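Side-chain contacts in BAG family molecular chaperone regulator 3 (PDB 4HWF), which probably acts as a co-chaperone in programmed cell death and stress responses, its BAG domain being the part expected to bind the ATPase domain of HSP70/HSC70 chaperones: residues A[52-57]-A[66-71]; A[8-13]-A[47-52]. One frame throughout, in Å; residues are numbered along the deposited sequence.

In this BAG domain, a three-helix bundle, helix 36-57 takes part in both contacts. Contact 2 joins helix 3-29 to helix 36-57; contact 1 joins helix 36-57 to helix 62-86. The middle helix is therefore common to both, and Arg52 belongs to a segment of each. Their centres lie about 12 Å apart. Along the chain they come in series: contact 2 is completed at Arg52, the residue from which contact 1 starts. The two also touch: Ile10 CD1 lies 3.8 Å from Ile56 CD1, and Gln69 packs on Leu50. Together they tie all three helices of the bundle near one end.

Contact 1: residues A[52-57]-A[66-71]; sequences RLDAII and RKMQVQ
Met68 leaves its helix with CG beside its own backbone N (chi1 -71°) and runs extended as far as the sulfur, where a tight bend at chi3 (25°) brings the terminal methyl against Asp54. Asp54, too, has CG beside its backbone N (chi1 -76°), and its carboxylate is carried into the space between the helices. The two side chains, running in opposite directions, pass alongside each other, and Met68 CE is modelled 3.1 Å from Asp54 OD1. That approach is tight for a methyl and a carboxylate oxygen, and the chi3 torsion is strained, close to eclipsed, so the exact position of the methyl is doubtful. Met68 CE is also 3.4 Å from Asp54 CG.

Ile57, one helical turn beyond Asp54, supplies the apolar half of the contact. Its CG2 branch meets the sulfur, with Ile57 CG2 and Met68 SD 3.8 Å apart. The end of the thioether thus lies between the isoleucine branch and the acid.

The carboxylate of Asp54 is buried and has its main polar partner elsewhere: OD2 forms a salt bridge with Arg72, whose NH1 also donates a hydrogen bond to Gln69 OE1. That pairing is likely to favour the charged form of the acid and to fix its rotation beside the methyl.

Within the three-helix bundle of the BAG domain, the contact joins the C-terminal end of helix 36-57 to helix 62-86, just across the short connection between them, while Ile56 turns to Ala3, Ser6 and Ile10 of helix 3-29.

Contact 2: residues A[8-13]-A[47-52]; sequences SDISFE and MNQLLR
Ile10 lies against Gln49 and Arg52 where two helices of the BAG three-helix bundle run nearly antiparallel, the axes of the two short segments 10.3 Å apart and 162° between their directions. Its CG1 lies 3.7 Å from Gln49 OE1. On the arginine, Ile10 CG1 is 3.9 Å from Arg52 NE. The guanidinium meets this carbon with its edge, in plane, and not with a face. At the end of the isoleucine, Ile10 CD1 rests 3.9 Å from Arg52 CB, so that the arginine is touched both at the root of its chain and near its head.

Glu13, one turn along, comes across Gln49 at about a right angle. The contact is made by methylene: Glu13 CG sits 3.6 Å from Gln49 CD, the carboxylate and amide planes being 58° apart.

Farther out, the bend in Gln49 accounts for its part. The turn at chi2 (-54°) sets the amide so that it lies between the helices, against Ile10 and Glu13. The acid end of Glu13 is occupied by a salt bridge from OE1 to Arg16, while Gln49 also packs on Val14 and Leu17. Ile10 itself reaches Leu53 and Ile56, so it is buried among residues of helix 36-57. Replacing Ile10 with an alanine would probably open a gap between these helices and leave the Arg52 head freer to turn. Asp9 OD2 and Arg52 NH2, of opposite charge, stay 5.7 Å apart, too far for a salt bridge.

Contact 1: residues A[52-57]-A[66-71]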
loop_
_atom_site.group_PDB
_atom_site.type_symbol
_atom_site.label_atom_id
_atom_site.label_comp_id
_atom_site.label_asym_id
_atom_site.label_seq_id
_atom_site.Cartn_x
_atom_site.Cartn_y
_atom_site.Cartn_z
ATOM N N ARG A 52 3.020 -4.981 9.164
ATOM C CA ARG A 52 4.113 -5.856 9.594
ATOM C C ARG A 52 5.464 -5.157 9.475
ATOM O O ARG A 52 6.330 -5.313 10.330
ATOM C CB ARG A 52 4.172 -7.148 8.778
ATOM C CG ARG A 52 3.075 -8.121 9.059
ATOM C CD ARG A 52 3.211 -9.346 8.159
ATOM N NE ARG A 52 4.611 -9.694 7.893
ATOM C CZ ARG A 52 5.323 -10.571 8.599
ATOM N NH1 ARG A 52 4.777 -11.194 9.641
ATOM N NH2 ARG A 52 6.586 -10.833 8.260
ATOM N N LEU A 53 5.642 -4.410 8.396
ATOM C CA LEU A 53 6.914 -3.730 8.136
ATOM C C LEU A 53 7.154 -2.662 9.205
ATOM O O LEU A 53 8.229 -2.590 9.800
ATOM C CB LEU A 53 6.890 -3.084 6.746
ATOM C CG LEU A 53 8.175 -2.361 6.319
ATOM C CD1 LEU A 53 9.385 -3.313 6.359
ATOM C CD2 LEU A 53 8.023 -1.714 4.948
ATOM N N ASP A 54 6.133 -1.846 9.440
ATOM C CA ASP A 54 6.189 -0.796 10.453
ATOM C C ASP A 54 6.473 -1.338 11.846
ATOM O O ASP A 54 7.242 -0.739 12.602
ATOM C CB ASP A 54 4.910 0.041 10.453
ATOM C CG ASP A 54 4.852 1.015 9.282
ATOM O OD1 ASP A 54 5.897 1.177 8.599
ATOM O OD2 ASP A 54 3.771 1.608 9.047
ATOM N N ALA A 55 5.862 -2.471 12.182
ATOM C CA ALA A 55 6.086 -3.095 13.487
ATOM C C ALA A 55 7.569 -3.490 13.646
ATOM O O ALA A 55 8.149 -3.401 14.739
ATOM C CB ALA A 55 5.172 -4.319 13.652
ATOM N N ILE A 56 8.180 -3.925 12.550
ATOM C CA ILE A 56 9.608 -4.248 12.560
ATOM C C ILE A 56 10.467 -2.982 12.691
ATOM O O ILE A 56 11.354 -2.893 13.544
ATOM C CB ILE A 56 10.011 -5.056 11.284
ATOM C CG1 ILE A 56 9.451 -6.482 11.354
ATOM C CG2 ILE A 56 11.525 -5.078 11.109
ATOM C CD1 ILE A 56 9.326 -7.154 9.994
ATOM N N ILE A 57 10.189 -1.999 11.860
ATOM C CA ILE A 57 10.936 -0.748 11.886
ATOM C C ILE A 57 10.875 -0.082 13.269
ATOM O O ILE A 57 11.905 0.344 13.815
ATOM C CB ILE A 57 10.415 0.215 10.815
ATOM C CG1 ILE A 57 10.745 -0.316 9.406
ATOM C CG2 ILE A 57 10.976 1.623 11.013
ATOM C CD1 ILE A 57 9.967 0.405 8.309
ATOM N N ARG A 66 2.275 4.935 14.280
ATOM C CA ARG A 66 1.276 5.886 13.839
ATOM C C ARG A 66 1.934 7.108 13.203
ATOM O O ARG A 66 1.461 7.620 12.193
ATOM C CB ARG A 66 0.390 6.330 14.996
ATOM C CG ARG A 66 -0.614 7.386 14.572
ATOM C CD ARG A 66 -1.795 7.462 15.523
ATOM N NE ARG A 66 -2.883 8.249 14.949
ATOM C CZ ARG A 66 -4.104 8.332 15.474
ATOM N NH1 ARG A 66 -4.397 7.670 16.592
ATOM N NH2 ARG A 66 -5.031 9.075 14.876
ATOM N N LYS A 67 3.030 7.554 13.798
ATOM C CA LYS A 67 3.769 8.715 13.302
ATOM C C LYS A 67 4.350 8.484 11.896
ATOM O O LYS A 67 4.227 9.336 11.028
ATOM C CB LYS A 67 4.879 9.065 14.292
ATOM C CG LYS A 67 5.697 10.294 13.940
ATOM C CD LYS A 67 6.783 10.522 14.994
ATOM C CE LYS A 67 7.577 11.798 14.727
ATOM N NZ LYS A 67 8.636 12.005 15.766
ATOM N N MET A 68 4.996 7.339 11.689
ATOM C CA MET A 68 5.527 6.973 10.375
ATOM C C MET A 68 4.415 6.961 9.318
ATOM O O MET A 68 4.605 7.451 8.204
ATOM C CB MET A 68 6.240 5.607 10.431
ATOM C CG MET A 68 7.588 5.606 11.180
ATOM S SD MET A 68 8.104 3.958 11.816
ATOM C CE MET A 68 7.236 3.010 10.688
ATOM N N GLN A 69 3.263 6.387 9.660
ATOM C CA GLN A 69 2.137 6.313 8.724
ATOM C C GLN A 69 1.567 7.692 8.371
ATOM O O GLN A 69 1.297 7.974 7.204
ATOM C CB GLN A 69 1.028 5.404 9.255
ATOM C CG GLN A 69 -0.239 5.380 8.414
ATOM C CD GLN A 69 -0.044 4.729 7.040
ATOM O OE1 GLN A 69 1.065 4.336 6.673
ATOM N NE2 GLN A 69 -1.127 4.621 6.282
ATOM N N VAL A 70 1.372 8.544 9.371
ATOM C CA VAL A 70 0.884 9.903 9.109
ATOM C C VAL A 70 1.873 10.653 8.213
ATOM O O VAL A 70 1.473 11.347 7.291
ATOM C CB VAL A 70 0.641 10.702 10.414
ATOM C CG1 VAL A 70 0.377 12.183 10.108
ATOM C CG2 VAL A 70 -0.514 10.104 11.191
ATOM N N GLN A 71 3.167 10.474 8.468
ATOM C CA GLN A 71 4.224 11.131 7.697
ATOM C C GLN A 71 4.244 10.712 6.220
ATOM O O GLN A 71 4.325 11.562 5.327
ATOM C CB GLN A 71 5.592 10.838 8.329
ATOM C CG GLN A 71 6.742 11.747 7.870
ATOM C CD GLN A 71 7.232 11.464 6.452
ATOM O OE1 GLN A 71 7.371 10.303 6.033
ATOM N NE2 GLN A 71 7.501 12.535 5.700
#

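Contact 2: residues A[8-13]-A[47-52]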
loop_
_atom_site.group_PDB
_atom_site.type_symbol
_atom_site.label_atom_id
_atom_site.label_comp_id
_atom_site.label_asym_id
_atom_site.label_seq_id
_atom_site.Cartn_x
_atom_site.Cartn_y
_atom_site.Cartn_z
ATOM N N SER A 8 12.877 -9.000 4.195
ATOM C CA SER A 8 12.988 -9.688 2.908
ATOM C C SER A 8 11.686 -10.338 2.469
ATOM O O SER A 8 11.274 -10.195 1.322
ATOM C CB SER A 8 14.067 -10.769 2.965
ATOM O OG SER A 8 15.348 -10.207 2.798
ATOM N N ASP A 9 11.060 -11.078 3.378
ATOM C CA ASP A 9 9.819 -11.781 3.064
ATOM C C ASP A 9 8.714 -10.794 2.707
ATOM O O ASP A 9 7.906 -11.040 1.820
ATOM C CB ASP A 9 9.384 -12.654 4.241
ATOM C CG ASP A 9 10.415 -13.720 4.593
ATOM O OD1 ASP A 9 11.280 -14.024 3.737
ATOM O OD2 ASP A 9 10.359 -14.260 5.727
ATOM N N ILE A 10 8.685 -9.667 3.407
ATOM C CA ILE A 10 7.700 -8.641 3.119
ATOM C C ILE A 10 7.932 -8.085 1.719
ATOM O O ILE A 10 6.993 -7.899 0.945
ATOM C CB ILE A 10 7.749 -7.515 4.178
ATOM C CG1 ILE A 10 7.201 -8.034 5.512
ATOM C CG2 ILE A 10 6.959 -6.317 3.719
ATOM C CD1 ILE A 10 7.529 -7.135 6.700
ATOM N N SER A 11 9.195 -7.822 1.400
ATOM C CA SER A 11 9.572 -7.345 0.079
ATOM C C SER A 11 9.076 -8.318 -0.998
ATOM O O SER A 11 8.435 -7.922 -1.959
ATOM C CB SER A 11 11.094 -7.194 -0.001
ATOM O OG SER A 11 11.477 -6.612 -1.228
ATOM N N PHE A 12 9.362 -9.598 -0.811
ATOM C CA PHE A 12 8.883 -10.626 -1.733
ATOM C C PHE A 12 7.365 -10.605 -1.861
ATOM O O PHE A 12 6.823 -10.614 -2.967
ATOM C CB PHE A 12 9.339 -12.008 -1.269
ATOM C CG PHE A 12 8.544 -13.144 -1.867
ATOM C CD1 PHE A 12 9.010 -13.820 -2.991
ATOM C CD2 PHE A 12 7.329 -13.538 -1.306
ATOM C CE1 PHE A 12 8.280 -14.870 -3.547
ATOM C CE2 PHE A 12 6.594 -14.582 -1.856
ATOM C CZ PHE A 12 7.072 -15.249 -2.981
ATOM N N GLU A 13 6.674 -10.576 -0.726
ATOM C CA GLU A 13 5.214 -10.625 -0.740
ATOM C C GLU A 13 4.608 -9.388 -1.394
ATOM O O GLU A 13 3.619 -9.477 -2.120
ATOM C CB GLU A 13 4.668 -10.811 0.680
ATOM C CG GLU A 13 3.147 -10.907 0.757
ATOM C CD GLU A 13 2.565 -12.041 -0.090
ATOM O OE1 GLU A 13 3.276 -13.049 -0.321
ATOM O OE2 GLU A 13 1.396 -11.915 -0.522
ATOM N N MET A 47 -2.103 -3.526 3.058
ATOM C CA MET A 47 -2.094 -2.854 4.366
ATOM C C MET A 47 -1.514 -3.755 5.452
ATOM O O MET A 47 -0.760 -3.292 6.321
ATOM C CB MET A 47 -3.507 -2.363 4.726
ATOM C CG MET A 47 -3.952 -1.163 3.879
ATOM S SD MET A 47 -3.097 0.386 4.343
ATOM C CE MET A 47 -3.812 0.610 5.990
ATOM N N ASN A 48 -1.836 -5.046 5.388
ATOM C CA ASN A 48 -1.273 -6.007 6.322
ATOM C C ASN A 48 0.245 -6.099 6.233
ATOM O O ASN A 48 0.918 -6.233 7.246
ATOM C CB ASN A 48 -1.896 -7.398 6.149
ATOM C CG ASN A 48 -3.348 -7.468 6.659
ATOM O OD1 ASN A 48 -4.076 -8.407 6.350
ATOM N ND2 ASN A 48 -3.768 -6.462 7.408
ATOM N N GLN A 49 0.786 -6.040 5.020
ATOM C CA GLN A 49 2.234 -6.072 4.841
ATOM C C GLN A 49 2.861 -4.784 5.376
ATOM O O GLN A 49 3.926 -4.812 5.978
ATOM C CB GLN A 49 2.588 -6.253 3.352
ATOM C CG GLN A 49 2.162 -7.603 2.789
ATOM C CD GLN A 49 2.712 -8.746 3.600
ATOM O OE1 GLN A 49 3.897 -8.780 3.903
ATOM N NE2 GLN A 49 1.845 -9.682 3.986
ATOM N N LEU A 50 2.190 -3.666 5.144
ATOM C CA LEU A 50 2.678 -2.363 5.597
ATOM C C LEU A 50 2.762 -2.329 7.114
ATOM O O LEU A 50 3.737 -1.846 7.687
ATOM C CB LEU A 50 1.748 -1.255 5.114
ATOM C CG LEU A 50 2.181 0.170 5.479
ATOM C CD1 LEU A 50 3.537 0.521 4.850
ATOM C CD2 LEU A 50 1.122 1.172 5.049
ATOM N N LEU A 51 1.739 -2.863 7.772
ATOM C CA LEU A 51 1.728 -2.904 9.230
ATOM C C LEU A 51 2.818 -3.813 9.775
ATOM O O LEU A 51 3.474 -3.467 10.757
ATOM C CB LEU A 51 0.346 -3.331 9.739
ATOM C CG LEU A 51 -0.147 -2.881 11.111
ATOM C CD1 LEU A 51 -0.084 -1.368 11.314
ATOM C CD2 LEU A 51 -1.586 -3.397 11.301
ATOM N N ARG A 52 3.020 -4.981 9.164
ATOM C CA ARG A 52 4.113 -5.856 9.594
ATOM C C ARG A 52 5.464 -5.157 9.475
ATOM O O ARG A 52 6.330 -5.313 10.330
ATOM C CB ARG A 52 4.172 -7.148 8.778
ATOM C CG ARG A 52 3.075 -8.121 9.059
ATOM C CD ARG A 52 3.211 -9.346 8.159
ATOM N NE ARG A 52 4.611 -9.694 7.893
ATOM C CZ ARG A 52 5.323 -10.571 8.599
ATOM N NH1 ARG A 52 4.777 -11.194 9.641
ATOM N NH2 ARG A 52 6.586 -10.833 8.260
#